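Long-range contact in pesticidal crystal protein Cry2Aa (Bacillus thuringiensis serovar kurstaki, PDB 1I5P), which binds to midgut epithelial cells of dipteran and lepidopteran larvae and promotes their colloid-osmotic lysis as a three-domain insecticidal delta-endotoxin: residues 42-54 with 89-101. Numbering follows the deposited sequence.
Sequences KRTDHSLYVAPVV and LMQDILRETEQFL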
loop_
_atom_site.group_PDB
_atom_site.type_symbol
_atom_site.label_atom_id
_atom_site.label_comp_id
_atom_site.label_asym_id
_atom_site.label_seq_id
_atom_site.Cartn_x
_atom_site.Cartn_y
_atom_site.Cartn_z
ATOM N N LYS A 42 -2.692 -16.155 7.934
ATOM C CA LYS A 42 -1.423 -16.866 8.029
ATOM C C LYS A 42 -1.601 -18.371 7.923
ATOM O O LYS A 42 -0.878 -19.045 7.186
ATOM C CB LYS A 42 -0.728 -16.540 9.350
ATOM C CG LYS A 42 0.633 -17.199 9.507
ATOM C CD LYS A 42 1.556 -16.796 8.370
ATOM C CE LYS A 42 3.011 -17.051 8.704
ATOM N NZ LYS A 42 3.870 -16.593 7.588
ATOM N N ARG A 43 -2.578 -18.885 8.656
ATOM C CA ARG A 43 -2.859 -20.312 8.695
ATOM C C ARG A 43 -3.356 -20.937 7.400
ATOM O O ARG A 43 -2.910 -22.015 7.017
ATOM C CB ARG A 43 -3.882 -20.596 9.801
ATOM C CG ARG A 43 -4.254 -22.069 9.963
ATOM C CD ARG A 43 -5.309 -22.269 11.051
ATOM N NE ARG A 43 -6.661 -21.876 10.643
ATOM C CZ ARG A 43 -7.479 -22.633 9.913
ATOM N NH1 ARG A 43 -7.092 -23.833 9.499
ATOM N NH2 ARG A 43 -8.699 -22.202 9.615
ATOM N N THR A 44 -4.275 -20.257 6.724
ATOM C CA THR A 44 -4.888 -20.790 5.511
ATOM C C THR A 44 -4.505 -20.167 4.176
ATOM O O THR A 44 -4.709 -20.780 3.129
ATOM C CB THR A 44 -6.414 -20.678 5.602
ATOM O OG1 THR A 44 -6.784 -19.303 5.434
ATOM C CG2 THR A 44 -6.915 -21.160 6.962
ATOM N N ASP A 45 -3.974 -18.954 4.189
ATOM C CA ASP A 45 -3.654 -18.317 2.926
ATOM C C ASP A 45 -2.196 -18.248 2.551
ATOM O O ASP A 45 -1.311 -18.664 3.302
ATOM C CB ASP A 45 -4.259 -16.917 2.882
ATOM C CG ASP A 45 -5.774 -16.943 2.875
ATOM O OD1 ASP A 45 -6.345 -17.851 2.240
ATOM O OD2 ASP A 45 -6.390 -16.055 3.496
ATOM N N HIS A 46 -1.964 -17.735 1.351
ATOM C CA HIS A 46 -0.625 -17.595 0.844
ATOM C C HIS A 46 0.025 -16.386 1.489
ATOM O O HIS A 46 -0.131 -15.261 1.020
ATOM C CB HIS A 46 -0.643 -17.428 -0.678
ATOM C CG HIS A 46 0.710 -17.199 -1.272
ATOM N ND1 HIS A 46 1.784 -18.025 -1.023
ATOM C CD2 HIS A 46 1.169 -16.226 -2.098
ATOM C CE1 HIS A 46 2.846 -17.571 -1.664
ATOM N NE2 HIS A 46 2.500 -16.480 -2.323
ATOM N N SER A 47 0.719 -16.619 2.595
ATOM C CA SER A 47 1.435 -15.548 3.259
ATOM C C SER A 47 2.756 -15.626 2.519
ATOM O O SER A 47 3.044 -16.633 1.884
ATOM C CB SER A 47 1.640 -15.864 4.741
ATOM O OG SER A 47 2.515 -16.970 4.913
ATOM N N LEU A 48 3.566 -14.588 2.556
ATOM C CA LEU A 48 4.838 -14.690 1.841
ATOM C C LEU A 48 5.889 -14.958 2.894
ATOM O O LEU A 48 6.987 -14.433 2.813
ATOM C CB LEU A 48 5.149 -13.377 1.127
ATOM C CG LEU A 48 4.420 -13.093 -0.180
ATOM C CD1 LEU A 48 2.906 -13.047 0.038
ATOM C CD2 LEU A 48 4.945 -11.778 -0.727
ATOM N N TYR A 49 5.529 -15.785 3.873
ATOM C CA TYR A 49 6.390 -16.089 5.012
ATOM C C TYR A 49 6.344 -14.826 5.862
ATOM O O TYR A 49 7.171 -14.603 6.742
ATOM C CB TYR A 49 7.826 -16.413 4.575
ATOM C CG TYR A 49 8.014 -17.876 4.240
ATOM C CD1 TYR A 49 7.857 -18.341 2.937
ATOM C CD2 TYR A 49 8.265 -18.808 5.246
ATOM C CE1 TYR A 49 7.938 -19.702 2.642
ATOM C CE2 TYR A 49 8.343 -20.170 4.963
ATOM C CZ TYR A 49 8.177 -20.612 3.666
ATOM O OH TYR A 49 8.226 -21.964 3.402
ATOM N N VAL A 50 5.349 -13.996 5.568
ATOM C CA VAL A 50 5.144 -12.754 6.299
ATOM C C VAL A 50 4.509 -13.100 7.640
ATOM O O VAL A 50 3.547 -13.861 7.703
ATOM C CB VAL A 50 4.188 -11.788 5.540
ATOM C CG1 VAL A 50 3.849 -10.583 6.424
ATOM C CG2 VAL A 50 4.833 -11.322 4.249
ATOM N N ALA A 51 5.069 -12.552 8.711
ATOM C CA ALA A 51 4.548 -12.781 10.052
ATOM C C ALA A 51 3.286 -11.940 10.188
ATOM O O ALA A 51 3.328 -10.721 10.024
ATOM C CB ALA A 51 5.579 -12.358 11.088
ATOM N N PRO A 52 2.142 -12.581 10.475
ATOM C CA PRO A 52 0.863 -11.882 10.629
ATOM C C PRO A 52 0.871 -10.683 11.577
ATOM O O PRO A 52 0.099 -9.743 11.386
ATOM C CB PRO A 52 -0.076 -12.985 11.113
ATOM C CG PRO A 52 0.860 -13.955 11.801
ATOM C CD PRO A 52 1.982 -14.005 10.803
ATOM N N VAL A 53 1.724 -10.708 12.598
ATOM C CA VAL A 53 1.784 -9.594 13.534
ATOM C C VAL A 53 2.069 -8.259 12.831
ATOM O O VAL A 53 1.631 -7.201 13.293
ATOM C CB VAL A 53 2.865 -9.826 14.617
ATOM C CG1 VAL A 53 4.254 -9.778 13.996
ATOM C CG2 VAL A 53 2.731 -8.785 15.713
ATOM N N VAL A 54 2.794 -8.297 11.715
ATOM C CA VAL A 54 3.112 -7.053 11.015
ATOM C C VAL A 54 1.821 -6.388 10.553
ATOM O O VAL A 54 1.696 -5.161 10.582
ATOM C CB VAL A 54 4.055 -7.287 9.794
ATOM C CG1 VAL A 54 5.306 -8.037 10.243
ATOM C CG2 VAL A 54 3.332 -8.051 8.694
ATOM N N LEU A 89 7.363 -13.423 18.689
ATOM C CA LEU A 89 6.890 -12.863 17.420
ATOM C C LEU A 89 8.014 -12.138 16.679
ATOM O O LEU A 89 8.080 -12.169 15.445
ATOM C CB LEU A 89 5.699 -11.917 17.651
ATOM C CG LEU A 89 4.429 -12.568 18.216
ATOM C CD1 LEU A 89 3.307 -11.544 18.281
ATOM C CD2 LEU A 89 4.010 -13.750 17.345
ATOM N N MET A 90 8.895 -11.484 17.428
ATOM C CA MET A 90 10.017 -10.795 16.810
ATOM C C MET A 90 11.001 -11.854 16.312
ATOM O O MET A 90 11.568 -11.726 15.228
ATOM C CB MET A 90 10.700 -9.874 17.821
ATOM C CG MET A 90 9.911 -8.620 18.140
ATOM S SD MET A 90 9.719 -7.563 16.688
ATOM C CE MET A 90 11.134 -6.454 16.885
ATOM N N GLN A 91 11.194 -12.908 17.100
ATOM C CA GLN A 91 12.111 -13.962 16.696
ATOM C C GLN A 91 11.601 -14.619 15.421
ATOM O O GLN A 91 12.381 -14.960 14.543
ATOM C CB GLN A 91 12.263 -15.021 17.794
ATOM C CG GLN A 91 12.860 -14.501 19.094
ATOM C CD GLN A 91 13.054 -15.597 20.126
ATOM O OE1 GLN A 91 12.435 -16.659 20.045
ATOM N NE2 GLN A 91 13.908 -15.340 21.113
ATOM N N ASP A 92 10.286 -14.788 15.319
ATOM C CA ASP A 92 9.694 -15.411 14.142
ATOM C C ASP A 92 9.816 -14.525 12.905
ATOM O O ASP A 92 9.988 -15.017 11.792
ATOM C CB ASP A 92 8.226 -15.740 14.400
ATOM C CG ASP A 92 7.519 -16.227 13.156
ATOM O OD1 ASP A 92 7.745 -17.395 12.759
ATOM O OD2 ASP A 92 6.745 -15.438 12.568
ATOM N N ILE A 93 9.710 -13.217 13.098
ATOM C CA ILE A 93 9.839 -12.283 11.986
ATOM C C ILE A 93 11.222 -12.470 11.370
ATOM O O ILE A 93 11.362 -12.572 10.154
ATOM C CB ILE A 93 9.687 -10.824 12.462
ATOM C CG1 ILE A 93 8.202 -10.512 12.687
ATOM C CG2 ILE A 93 10.306 -9.867 11.442
ATOM C CD1 ILE A 93 7.939 -9.129 13.272
ATOM N N LEU A 94 12.241 -12.519 12.225
ATOM C CA LEU A 94 13.613 -12.706 11.770
ATOM C C LEU A 94 13.780 -14.032 11.059
ATOM O O LEU A 94 14.380 -14.103 9.988
ATOM C CB LEU A 94 14.592 -12.664 12.943
ATOM C CG LEU A 94 16.000 -13.164 12.581
ATOM C CD1 LEU A 94 16.673 -12.200 11.597
ATOM C CD2 LEU A 94 16.828 -13.305 13.843
ATOM N N ARG A 95 13.255 -15.093 11.656
ATOM C CA ARG A 95 13.397 -16.402 11.051
ATOM C C ARG A 95 12.620 -16.584 9.761
ATOM O O ARG A 95 13.095 -17.250 8.842
ATOM C CB ARG A 95 13.050 -17.473 12.079
ATOM C CG ARG A 95 14.009 -17.422 13.274
ATOM C CD ARG A 95 15.430 -17.072 12.800
ATOM N NE ARG A 95 16.467 -17.214 13.816
ATOM C CZ ARG A 95 17.221 -18.300 13.971
ATOM N NH1 ARG A 95 17.056 -19.346 13.176
ATOM N NH2 ARG A 95 18.157 -18.332 14.909
ATOM N N GLU A 96 11.433 -15.997 9.671
ATOM C CA GLU A 96 10.679 -16.127 8.431
ATOM C C GLU A 96 11.312 -15.240 7.365
ATOM O O GLU A 96 11.193 -15.512 6.175
ATOM C CB GLU A 96 9.211 -15.755 8.638
ATOM C CG GLU A 96 8.478 -16.704 9.575
ATOM C CD GLU A 96 6.992 -16.785 9.289
ATOM O OE1 GLU A 96 6.626 -17.282 8.208
ATOM O OE2 GLU A 96 6.190 -16.354 10.147
ATOM N N THR A 97 11.980 -14.173 7.796
ATOM C CA THR A 97 12.649 -13.283 6.859
ATOM C C THR A 97 13.866 -14.031 6.316
ATOM O O THR A 97 14.189 -13.938 5.131
ATOM C CB THR A 97 13.112 -11.984 7.548
ATOM O OG1 THR A 97 11.972 -11.294 8.075
ATOM C CG2 THR A 97 13.833 -11.076 6.557
ATOM N N GLU A 98 14.535 -14.777 7.194
ATOM C CA GLU A 98 15.699 -15.560 6.793
ATOM C C GLU A 98 15.272 -16.584 5.756
ATOM O O GLU A 98 15.958 -16.796 4.759
ATOM C CB GLU A 98 16.315 -16.289 7.996
ATOM C CG GLU A 98 17.192 -15.418 8.877
ATOM C CD GLU A 98 17.919 -16.197 9.968
ATOM O OE1 GLU A 98 18.915 -15.669 10.503
ATOM O OE2 GLU A 98 17.500 -17.328 10.304
ATOM N N GLN A 99 14.132 -17.220 5.996
ATOM C CA GLN A 99 13.638 -18.220 5.069
ATOM C C GLN A 99 13.226 -17.589 3.742
ATOM O O GLN A 99 13.500 -18.138 2.675
ATOM C CB GLN A 99 12.459 -18.980 5.684
ATOM C CG GLN A 99 11.987 -20.176 4.856
ATOM C CD GLN A 99 11.194 -21.173 5.683
ATOM O OE1 GLN A 99 11.026 -20.997 6.889
ATOM N NE2 GLN A 99 10.706 -22.230 5.039
ATOM N N PHE A 100 12.576 -16.430 3.810
ATOM C CA PHE A 100 12.127 -15.734 2.608
ATOM C C PHE A 100 13.285 -15.274 1.727
ATOM O O PHE A 100 13.263 -15.473 0.516
ATOM C CB PHE A 100 11.272 -14.513 2.972
ATOM C CG PHE A 100 10.746 -13.764 1.771
ATOM C CD1 PHE A 100 9.726 -14.303 0.992
ATOM C CD2 PHE A 100 11.288 -12.536 1.402
ATOM C CE1 PHE A 100 9.251 -13.633 -0.134
ATOM C CE2 PHE A 100 10.822 -11.854 0.275
ATOM C CZ PHE A 100 9.799 -12.407 -0.496
ATOM N N LEU A 101 14.292 -14.658 2.335
ATOM C CA LEU A 101 15.432 -14.154 1.576
ATOM C C LEU A 101 16.518 -15.193 1.320
ATOM O O LEU A 101 17.398 -14.988 0.483
ATOM C CB LEU A 101 16.049 -12.960 2.306
ATOM C CG LEU A 101 15.135 -11.755 2.527
ATOM C CD1 LEU A 101 15.877 -10.709 3.356
ATOM C CD2 LEU A 101 14.704 -11.173 1.186
#
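Lys-42 and Glu-96 approach from opposite directions to form a salt bridge, NZ lying 2.9 Å from OE1 on the syn side of the carboxylate and only 16° out of its plane. The lysine chain bends at chi2 (58°), turning its ammonium back over the loop, where NZ also donates to Ser-47 OG and, at 2.8 Å, to Val-50 O from above the carbonyl plane. Three acceptors thus grip one nitrogen and tie the end of helix 31-44 to both the loop and helix 88-101. Glu-96 OE2 comes 2.6 Å from Asp-92 OD2, so one of these acids probably holds a proton.

Tyr-49, in a left-handed backbone conformation, brings its O to 3.0 Å from Glu-96 CB, and its exposed ring lies against Gln-99. The glutamine sets its CG methylene over the phenol face in a CH-pi contact, 4.1 Å from CG to the ring centroid, while its amide plane is turned 41° from the ring. Leu-48 O approaches Phe-100 CD1 to 3.3 Å, and Leu-48 CB touches CE1 of the same ring.

Toward the start of helix 88-101 the contact becomes apolar. Ala-51 CB rests 3.6 Å from Ile-93 CG1, and the two methyls of Val-53 divide their partners, CG1 meeting Ile-93 CD1 and CG2 meeting Leu-89 CD1.

The linker between helices 31-44 and 53-65 is thereby laid against helix 88-101 in the helical bundle of the pore-forming domain. Helix 238-259 receives Leu-48 and Val-50, and its Tyr-247 stacks on Phe-100; helix 170-193 packs against Ile-93, and Asp-45 forms a salt bridge with Arg-375 of strand 373-377.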